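Local coordinates for protein alcohol oxidase (Myceliophthora thermophila, PDB 6F74) that binds FAD and probably uses it, as a VAO-type flavoprotein oxidase, to oxidise a substrate at the expense of molecular oxygen, at residues Val349-Trp355 against Tyr371-Thr377; Phe48-Leu52 against Leu140-Phe144; Pro62-Tyr68 against Cys106-Tyr111. All coordinates share one frame. Residue numbers count along the deposited sequence, not the author numbering.

Contact 1 (Val349-Trp355 against Tyr371-Thr377); sequences VAGYGFW and YTHGFWT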
# COMPACT_ATOMS: atom_id res chain seq x y z
N VAL A 349 12.74 16.36 -8.86
CA VAL A 349 12.58 16.24 -7.43
C VAL A 349 11.45 15.25 -7.11
O VAL A 349 10.38 15.24 -7.76
CB VAL A 349 12.30 17.61 -6.74
CG1 VAL A 349 12.26 17.47 -5.22
CG2 VAL A 349 13.36 18.63 -7.10
N ALA A 350 11.70 14.42 -6.10
CA ALA A 350 10.73 13.46 -5.60
C ALA A 350 10.89 13.31 -4.09
O ALA A 350 11.90 13.73 -3.50
CB ALA A 350 10.91 12.11 -6.29
N GLY A 351 9.89 12.68 -3.47
CA GLY A 351 9.97 12.31 -2.05
C GLY A 351 8.69 12.54 -1.29
O GLY A 351 7.60 12.56 -1.87
N TYR A 352 8.82 12.69 0.03
CA TYR A 352 7.64 12.71 0.87
C TYR A 352 7.66 13.85 1.85
O TYR A 352 8.69 14.12 2.48
CB TYR A 352 7.49 11.38 1.62
CG TYR A 352 7.50 10.19 0.70
CD1 TYR A 352 8.72 9.55 0.34
CD2 TYR A 352 6.34 9.69 0.17
CE1 TYR A 352 8.73 8.46 -0.51
CE2 TYR A 352 6.34 8.59 -0.68
CZ TYR A 352 7.55 7.98 -1.01
OH TYR A 352 7.55 6.90 -1.83
N GLY A 353 6.49 14.47 2.00
CA GLY A 353 6.26 15.57 2.93
C GLY A 353 5.11 15.27 3.86
O GLY A 353 4.17 14.55 3.48
N PHE A 354 5.20 15.82 5.07
CA PHE A 354 4.33 15.48 6.19
C PHE A 354 3.99 16.76 6.91
O PHE A 354 4.87 17.56 7.14
CB PHE A 354 5.07 14.56 7.18
CG PHE A 354 5.50 13.25 6.60
CD1 PHE A 354 6.69 13.14 5.88
CD2 PHE A 354 4.71 12.11 6.76
CE1 PHE A 354 7.09 11.92 5.33
CE2 PHE A 354 5.12 10.89 6.21
CZ PHE A 354 6.31 10.79 5.49
N TRP A 355 2.74 16.94 7.31
CA TRP A 355 2.37 18.16 8.00
C TRP A 355 1.13 18.00 8.86
O TRP A 355 0.31 17.09 8.64
CB TRP A 355 2.21 19.33 7.01
CG TRP A 355 1.06 19.22 5.98
CD1 TRP A 355 1.13 18.70 4.75
CD2 TRP A 355 -0.28 19.73 6.13
NE1 TRP A 355 -0.09 18.79 4.10
CE2 TRP A 355 -0.97 19.45 4.93
CE3 TRP A 355 -0.96 20.40 7.15
CZ2 TRP A 355 -2.31 19.77 4.74
CZ3 TRP A 355 -2.30 20.73 6.96
CH2 TRP A 355 -2.96 20.42 5.77
N TYR A 371 5.30 21.58 9.08
CA TYR A 371 5.47 20.83 7.85
C TYR A 371 6.91 20.38 7.81
O TYR A 371 7.80 21.18 8.11
CB TYR A 371 5.22 21.72 6.61
CG TYR A 371 5.65 21.09 5.30
CD1 TYR A 371 7.01 21.06 4.90
CD2 TYR A 371 4.72 20.47 4.47
CE1 TYR A 371 7.39 20.44 3.70
CE2 TYR A 371 5.10 19.85 3.29
CZ TYR A 371 6.42 19.84 2.91
OH TYR A 371 6.74 19.25 1.71
N THR A 372 7.13 19.15 7.38
CA THR A 372 8.48 18.66 7.18
C THR A 372 8.53 17.80 5.95
O THR A 372 7.53 17.19 5.58
CB THR A 372 9.00 17.87 8.42
OG1 THR A 372 10.40 17.72 8.29
CG2 THR A 372 8.39 16.53 8.55
N HIS A 373 9.67 17.74 5.28
CA HIS A 373 9.84 16.80 4.17
C HIS A 373 11.25 16.30 3.97
O HIS A 373 12.21 16.93 4.41
CB HIS A 373 9.23 17.34 2.85
CG HIS A 373 10.08 18.30 2.06
ND1 HIS A 373 9.53 19.38 1.41
CD2 HIS A 373 11.39 18.28 1.69
CE1 HIS A 373 10.48 20.02 0.74
NE2 HIS A 373 11.61 19.38 0.90
N GLY A 374 11.33 15.13 3.32
CA GLY A 374 12.55 14.56 2.77
C GLY A 374 12.31 14.40 1.26
O GLY A 374 11.57 13.50 0.82
N PHE A 375 12.87 15.34 0.50
CA PHE A 375 12.84 15.32 -0.95
C PHE A 375 14.26 15.04 -1.45
O PHE A 375 15.24 15.08 -0.68
CB PHE A 375 12.36 16.66 -1.55
CG PHE A 375 10.86 16.94 -1.43
CD1 PHE A 375 9.95 16.03 -0.86
CD2 PHE A 375 10.36 18.14 -1.93
CE1 PHE A 375 8.61 16.33 -0.79
CE2 PHE A 375 9.01 18.45 -1.86
CZ PHE A 375 8.12 17.53 -1.28
N TRP A 376 14.36 14.76 -2.74
CA TRP A 376 15.65 14.42 -3.34
C TRP A 376 15.66 14.54 -4.84
O TRP A 376 14.61 14.47 -5.49
CB TRP A 376 16.05 13.01 -2.95
CG TRP A 376 14.90 12.00 -2.93
CD1 TRP A 376 14.31 11.40 -4.00
CD2 TRP A 376 14.25 11.49 -1.77
NE1 TRP A 376 13.31 10.56 -3.58
CE2 TRP A 376 13.26 10.58 -2.22
CE3 TRP A 376 14.40 11.71 -0.40
CZ2 TRP A 376 12.42 9.90 -1.33
CZ3 TRP A 376 13.59 11.03 0.47
CH2 TRP A 376 12.60 10.12 0.00
N THR A 377 16.86 14.76 -5.36
CA THR A 377 17.14 14.74 -6.77
C THR A 377 18.13 13.60 -7.05
O THR A 377 19.35 13.77 -6.90
CB THR A 377 17.80 16.06 -7.24
OG1 THR A 377 18.92 16.37 -6.40
CG2 THR A 377 16.79 17.20 -7.20
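Two neighbouring central strands of the seven-stranded antiparallel sheet of this VAO-type oxidase meet here, residues 349-355 against 371-377, with strand directions 164° apart. Three hydrogen-bonded pairs, Ala350 with Trp376, Tyr352 with Gly374 and Phe354 with Thr372, give six N-H...O bonds of 2.8 to 3.0 Å. Ala350, Tyr352, Phe354, Thr372 and Trp376 put their side chains on the face where Tyr352 comes near the FAD. Tyr352, an m rotamer, turns its ring edge to Trp376, with Tyr352 CD1 3.9 Å from Trp376 CH2. Its OH hydrogen-bonds to ND1 of His246, an FAD-binding residue, and its side chain is about 5 Å from the cofactor. Trp376, with chi1 at 39°, folds its indole back over the other strand. Its six-membered ring takes Gly351 CA over its face at 3.9 Å from the centroid, a CH-pi contact, while its NE1 bonds to Pro248 O. A CB at Gly351 would collide with Gly374 O. Phe375, an m rotamer, runs its ring along the other strand, with Phe375 CD1 3.6 Å from Tyr352 N and Phe375 CB 3.8 Å from Val349 CG1.

The other face, with Val349, Trp355, Tyr371, His373 and Thr377, packs on helices 328-346 and 382-396. Trp355, a p rotamer, carries its indole off the pair to pack on Leu331 and Ile334, but keeps CB 3.7 Å from Tyr371 CD2. Tyr371, a t rotamer, lays its ring along the sheet beneath Gly353, where a CB would run into the hydroxyl. That OH sits 2.8 Å from His373 ND1, a hydrogen bond either could donate.

Contact 2 (Phe48-Leu52 against Leu140-Phe144); sequences FDKTL and LTLNF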
# COMPACT_ATOMS: atom_id res chain seq x y z
N PHE A 48 -6.50 -33.06 5.03
CA PHE A 48 -5.95 -32.00 4.18
C PHE A 48 -4.56 -31.57 4.72
O PHE A 48 -3.60 -31.37 3.94
CB PHE A 48 -6.97 -30.85 4.06
CG PHE A 48 -6.49 -29.65 3.27
CD1 PHE A 48 -5.83 -29.77 2.06
CD2 PHE A 48 -6.71 -28.35 3.78
CE1 PHE A 48 -5.39 -28.65 1.36
CE2 PHE A 48 -6.29 -27.23 3.08
CZ PHE A 48 -5.61 -27.39 1.86
N ASP A 49 -4.44 -31.48 6.04
CA ASP A 49 -3.13 -31.21 6.68
C ASP A 49 -2.09 -32.26 6.26
O ASP A 49 -0.97 -31.91 5.93
CB ASP A 49 -3.24 -31.14 8.22
CG ASP A 49 -1.96 -30.68 8.91
OD1 ASP A 49 -1.29 -29.74 8.45
OD2 ASP A 49 -1.61 -31.28 9.95
N LYS A 50 -2.49 -33.52 6.28
CA LYS A 50 -1.62 -34.66 5.93
C LYS A 50 -1.22 -34.75 4.46
O LYS A 50 -0.12 -35.18 4.17
CB LYS A 50 -2.28 -35.97 6.32
CG LYS A 50 -2.25 -36.20 7.84
CD LYS A 50 -2.67 -37.62 8.25
CE LYS A 50 -3.41 -37.64 9.60
NZ LYS A 50 -3.54 -39.02 10.15
N THR A 51 -2.14 -34.42 3.56
CA THR A 51 -1.84 -34.27 2.13
C THR A 51 -0.81 -33.17 1.90
O THR A 51 0.14 -33.34 1.10
CB THR A 51 -3.13 -33.95 1.36
OG1 THR A 51 -4.14 -34.88 1.73
CG2 THR A 51 -2.95 -34.02 -0.13
N LEU A 52 -0.97 -32.04 2.58
CA LEU A 52 -0.03 -30.92 2.46
C LEU A 52 1.34 -31.28 2.99
O LEU A 52 2.35 -30.94 2.39
CB LEU A 52 -0.53 -29.70 3.23
CG LEU A 52 -1.74 -28.98 2.62
CD1 LEU A 52 -2.41 -28.10 3.69
CD2 LEU A 52 -1.32 -28.17 1.40
N LEU A 140 -2.99 -27.35 -4.05
CA LEU A 140 -3.88 -28.08 -3.15
C LEU A 140 -4.83 -27.14 -2.36
O LEU A 140 -5.99 -27.49 -2.10
CB LEU A 140 -3.08 -28.95 -2.17
CG LEU A 140 -2.34 -30.17 -2.73
CD1 LEU A 140 -1.22 -30.61 -1.79
CD2 LEU A 140 -3.32 -31.33 -2.98
N THR A 141 -4.33 -25.95 -2.01
CA THR A 141 -5.12 -24.99 -1.28
C THR A 141 -6.20 -24.42 -2.17
O THR A 141 -7.37 -24.42 -1.79
CB THR A 141 -4.23 -23.90 -0.68
OG1 THR A 141 -3.22 -24.52 0.08
CG2 THR A 141 -5.04 -22.91 0.21
N LEU A 142 -5.81 -23.97 -3.36
CA LEU A 142 -6.76 -23.51 -4.35
C LEU A 142 -7.85 -24.56 -4.54
O LEU A 142 -9.04 -24.25 -4.37
CB LEU A 142 -6.07 -23.21 -5.68
CG LEU A 142 -6.96 -22.84 -6.88
CD1 LEU A 142 -7.82 -21.61 -6.61
CD2 LEU A 142 -6.13 -22.63 -8.11
N ASN A 143 -7.45 -25.79 -4.87
CA ASN A 143 -8.40 -26.86 -5.16
C ASN A 143 -9.34 -27.17 -3.99
O ASN A 143 -10.54 -27.33 -4.19
CB ASN A 143 -7.66 -28.15 -5.59
CG ASN A 143 -7.05 -28.07 -6.99
OD1 ASN A 143 -7.25 -27.11 -7.70
ND2 ASN A 143 -6.31 -29.11 -7.39
N PHE A 144 -8.80 -27.26 -2.79
CA PHE A 144 -9.61 -27.51 -1.59
C PHE A 144 -10.66 -26.38 -1.37
O PHE A 144 -11.79 -26.67 -1.05
CB PHE A 144 -8.70 -27.70 -0.35
CG PHE A 144 -9.43 -28.12 0.90
CD1 PHE A 144 -10.11 -27.17 1.68
CD2 PHE A 144 -9.43 -29.44 1.31
CE1 PHE A 144 -10.76 -27.53 2.83
CE2 PHE A 144 -10.10 -29.82 2.46
CZ PHE A 144 -10.76 -28.86 3.23
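This is apolar helix-helix packing at the edge of the FAD-binding domain, between the C-terminal end of helix 42-52 and the middle of helix 135-147. The two short segments run nearly antiparallel, at 154°, and their axes come no closer than 11.5 Å, so large side chains have to bridge the gap; no hydrogen bond crosses it. Phe48 does most of this. Its ring forms an offset stack with that of Phe144, centroids 4.1 Å apart and planes only 12° from parallel, with Phe48 CG 3.5 Å from Phe144 CD2. Phe144 CB also lies over the Phe48 face, a CH-pi contact 4.0 Å from the centroid. The far edge of the Phe48 ring reaches the other backbone, CZ lying 4.0 Å from Thr141 CA. One turn on, Thr51 and Leu52 close over Leu140, with Thr51 CG2 to Leu140 CD2 at 3.9 Å and Leu52 CD2 to Leu140 CD1 at 4.0 Å. Thr141 OG1 bonds back to Asp137 O in its own helix. Trp45 and His148 add their rings around Phe144, while Phe48, Leu52 and Thr141 all rest on Val130 of strand 128-131, and Thr141 and Phe144 reach Leu171 of the adjoining strand 171-174.

Contact 3 (Pro62-Tyr68 against Cys106-Tyr111); sequences PIAQSCY and CAPVDY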
# COMPACT_ATOMS: atom_id res chain seq x y z
N PRO A 62 -6.66 -15.41 16.98
CA PRO A 62 -6.47 -13.96 17.11
C PRO A 62 -5.17 -13.61 17.79
O PRO A 62 -4.81 -14.22 18.78
CB PRO A 62 -7.66 -13.51 17.98
CG PRO A 62 -8.69 -14.56 17.84
CD PRO A 62 -7.98 -15.86 17.43
N ILE A 63 -4.44 -12.66 17.22
CA ILE A 63 -3.08 -12.32 17.69
C ILE A 63 -3.02 -12.14 19.19
O ILE A 63 -2.15 -12.72 19.85
CB ILE A 63 -2.53 -11.10 16.94
CG1 ILE A 63 -2.45 -11.35 15.43
CG2 ILE A 63 -1.14 -10.74 17.42
CD1 ILE A 63 -1.53 -12.46 14.97
N ALA A 64 -3.99 -11.39 19.72
CA ALA A 64 -4.02 -11.08 21.15
C ALA A 64 -4.99 -11.89 22.00
O ALA A 64 -5.47 -11.39 23.05
CB ALA A 64 -4.33 -9.60 21.30
N GLN A 65 -5.30 -13.13 21.61
CA GLN A 65 -6.26 -13.96 22.40
C GLN A 65 -5.82 -14.28 23.83
O GLN A 65 -6.65 -14.49 24.73
CB GLN A 65 -6.64 -15.26 21.68
CG GLN A 65 -5.46 -16.19 21.38
CD GLN A 65 -5.90 -17.56 20.93
OE1 GLN A 65 -7.04 -17.79 20.53
NE2 GLN A 65 -4.95 -18.46 20.90
N SER A 66 -4.50 -14.31 24.06
CA SER A 66 -3.94 -14.52 25.39
C SER A 66 -4.28 -13.43 26.42
O SER A 66 -4.13 -13.66 27.62
CB SER A 66 -2.43 -14.70 25.30
OG SER A 66 -1.77 -13.50 24.96
N CYS A 67 -4.73 -12.27 25.96
CA CYS A 67 -5.17 -11.18 26.82
C CYS A 67 -6.57 -11.35 27.42
O CYS A 67 -6.98 -10.54 28.24
CB CYS A 67 -5.11 -9.83 26.04
SG CYS A 67 -3.43 -9.34 25.56
N TYR A 68 -7.29 -12.38 26.99
CA TYR A 68 -8.70 -12.54 27.36
C TYR A 68 -8.95 -13.82 28.16
O TYR A 68 -8.26 -14.84 27.99
CB TYR A 68 -9.57 -12.47 26.09
CG TYR A 68 -9.45 -11.15 25.36
CD1 TYR A 68 -8.37 -10.91 24.51
CD2 TYR A 68 -10.39 -10.12 25.56
CE1 TYR A 68 -8.24 -9.70 23.84
CE2 TYR A 68 -10.30 -8.91 24.87
CZ TYR A 68 -9.22 -8.70 24.02
OH TYR A 68 -9.13 -7.50 23.35
N CYS A 106 -10.04 -8.03 18.24
CA CYS A 106 -9.36 -8.62 19.38
C CYS A 106 -8.16 -7.78 19.75
O CYS A 106 -7.03 -8.05 19.34
CB CYS A 106 -8.95 -10.08 19.05
SG CYS A 106 -8.13 -10.91 20.41
N ALA A 107 -8.42 -6.71 20.50
CA ALA A 107 -7.40 -5.71 20.82
C ALA A 107 -6.33 -6.28 21.77
O ALA A 107 -6.66 -7.08 22.64
CB ALA A 107 -8.04 -4.47 21.44
N PRO A 108 -5.06 -5.88 21.59
CA PRO A 108 -4.14 -6.16 22.69
C PRO A 108 -4.53 -5.33 23.91
O PRO A 108 -5.02 -4.22 23.75
CB PRO A 108 -2.80 -5.72 22.14
CG PRO A 108 -3.13 -4.64 21.18
CD PRO A 108 -4.42 -5.08 20.54
N VAL A 109 -4.36 -5.91 25.11
CA VAL A 109 -4.73 -5.22 26.35
C VAL A 109 -3.46 -4.90 27.10
O VAL A 109 -2.63 -5.79 27.32
CB VAL A 109 -5.69 -6.08 27.21
CG1 VAL A 109 -6.13 -5.31 28.47
CG2 VAL A 109 -6.89 -6.49 26.43
N ASP A 110 -3.29 -3.63 27.46
CA ASP A 110 -2.13 -3.17 28.21
C ASP A 110 -2.51 -3.13 29.68
O ASP A 110 -3.00 -2.13 30.20
CB ASP A 110 -1.65 -1.81 27.68
CG ASP A 110 -0.36 -1.35 28.31
OD1 ASP A 110 0.19 -1.99 29.23
OD2 ASP A 110 0.09 -0.30 27.84
N TYR A 111 -2.30 -4.27 30.35
CA TYR A 111 -2.67 -4.41 31.75
C TYR A 111 -1.82 -3.52 32.66
O TYR A 111 -2.36 -2.97 33.64
CB TYR A 111 -2.55 -5.87 32.22
CG TYR A 111 -3.70 -6.74 31.75
CD1 TYR A 111 -4.95 -6.71 32.40
CD2 TYR A 111 -3.55 -7.58 30.65
CE1 TYR A 111 -6.00 -7.50 31.96
CE2 TYR A 111 -4.59 -8.38 30.21
CZ TYR A 111 -5.82 -8.33 30.85
OH TYR A 111 -6.83 -9.11 30.39
O HOH W 1 -5.54 -9.66 17.77
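Tyr68 and Tyr111 each send a hydroxyl across to a backbone carbonyl of the opposite segment: Tyr68 OH donates to Ala107 O and Tyr111 OH donates to Cys67 O, both at 2.6 Å. The exchange is reciprocal, one tyrosine from each side. Beside Cys106, a water bridges the segments, accepting from Ala64 N at 3.0 Å and donating to Cys106 O at 2.7 Å. Within 62-68 the backbone largely serves itself. Pro62 to Gln65 is a type I beta turn closed by Gln65 N to Pro62 O (3.1 Å), and a short 3-10 segment follows, with Cys67 N bonded to Ala64 O (3.1 Å) and Tyr68 N to Gln65 O (3.2 Å). Here, then, are two irregular loops, one after strand 57-59 and the other before strand 128-131, packed side by side and each cross-linked by a disulfide: Cys67 to Cys78 of helix 75-84, and Cys106 to Cys120. The Cys106 sulfur is wedged between Pro62 CB and Tyr68 CE1, 3.6 Å from each, and makes an oblique sulfur-aromatic contact with the Tyr68 ring, 4.6 Å from its centroid. Cys67 CB packs on Val109 CG2 at 3.8 Å, and Ala64 CB on Pro108 CA at 3.7 Å. Outward, Pro108 O accepts from Lys508 NZ, Asp110 N donates to Glu115 OE1, and Asp110 OD1 accepts from Ala113 N.

Contacts 2 and 3 belong to the N-terminal part of the chain and contact 1 follows much later. Contact 3 is nested inside the loop that contact 2 closes: the chain leaves helix 42-52, forms edge strand 57-59, runs through both disulfide-bearing loops, then enters strand 128-131 and helix 135-147. Centre to centre they lie about 30 Å apart. Contact 1 is about 47 Å from contact 2, across the chain's centre, and about 37 Å from contact 3. None touches another. Contact 2 thus packs helices against the FAD-domain sheet, whereas contact 1 joins two central strands of the seven-stranded sheet that brings Tyr352 close to the FAD, probably in the substrate domain, as in other VAO-type oxidases.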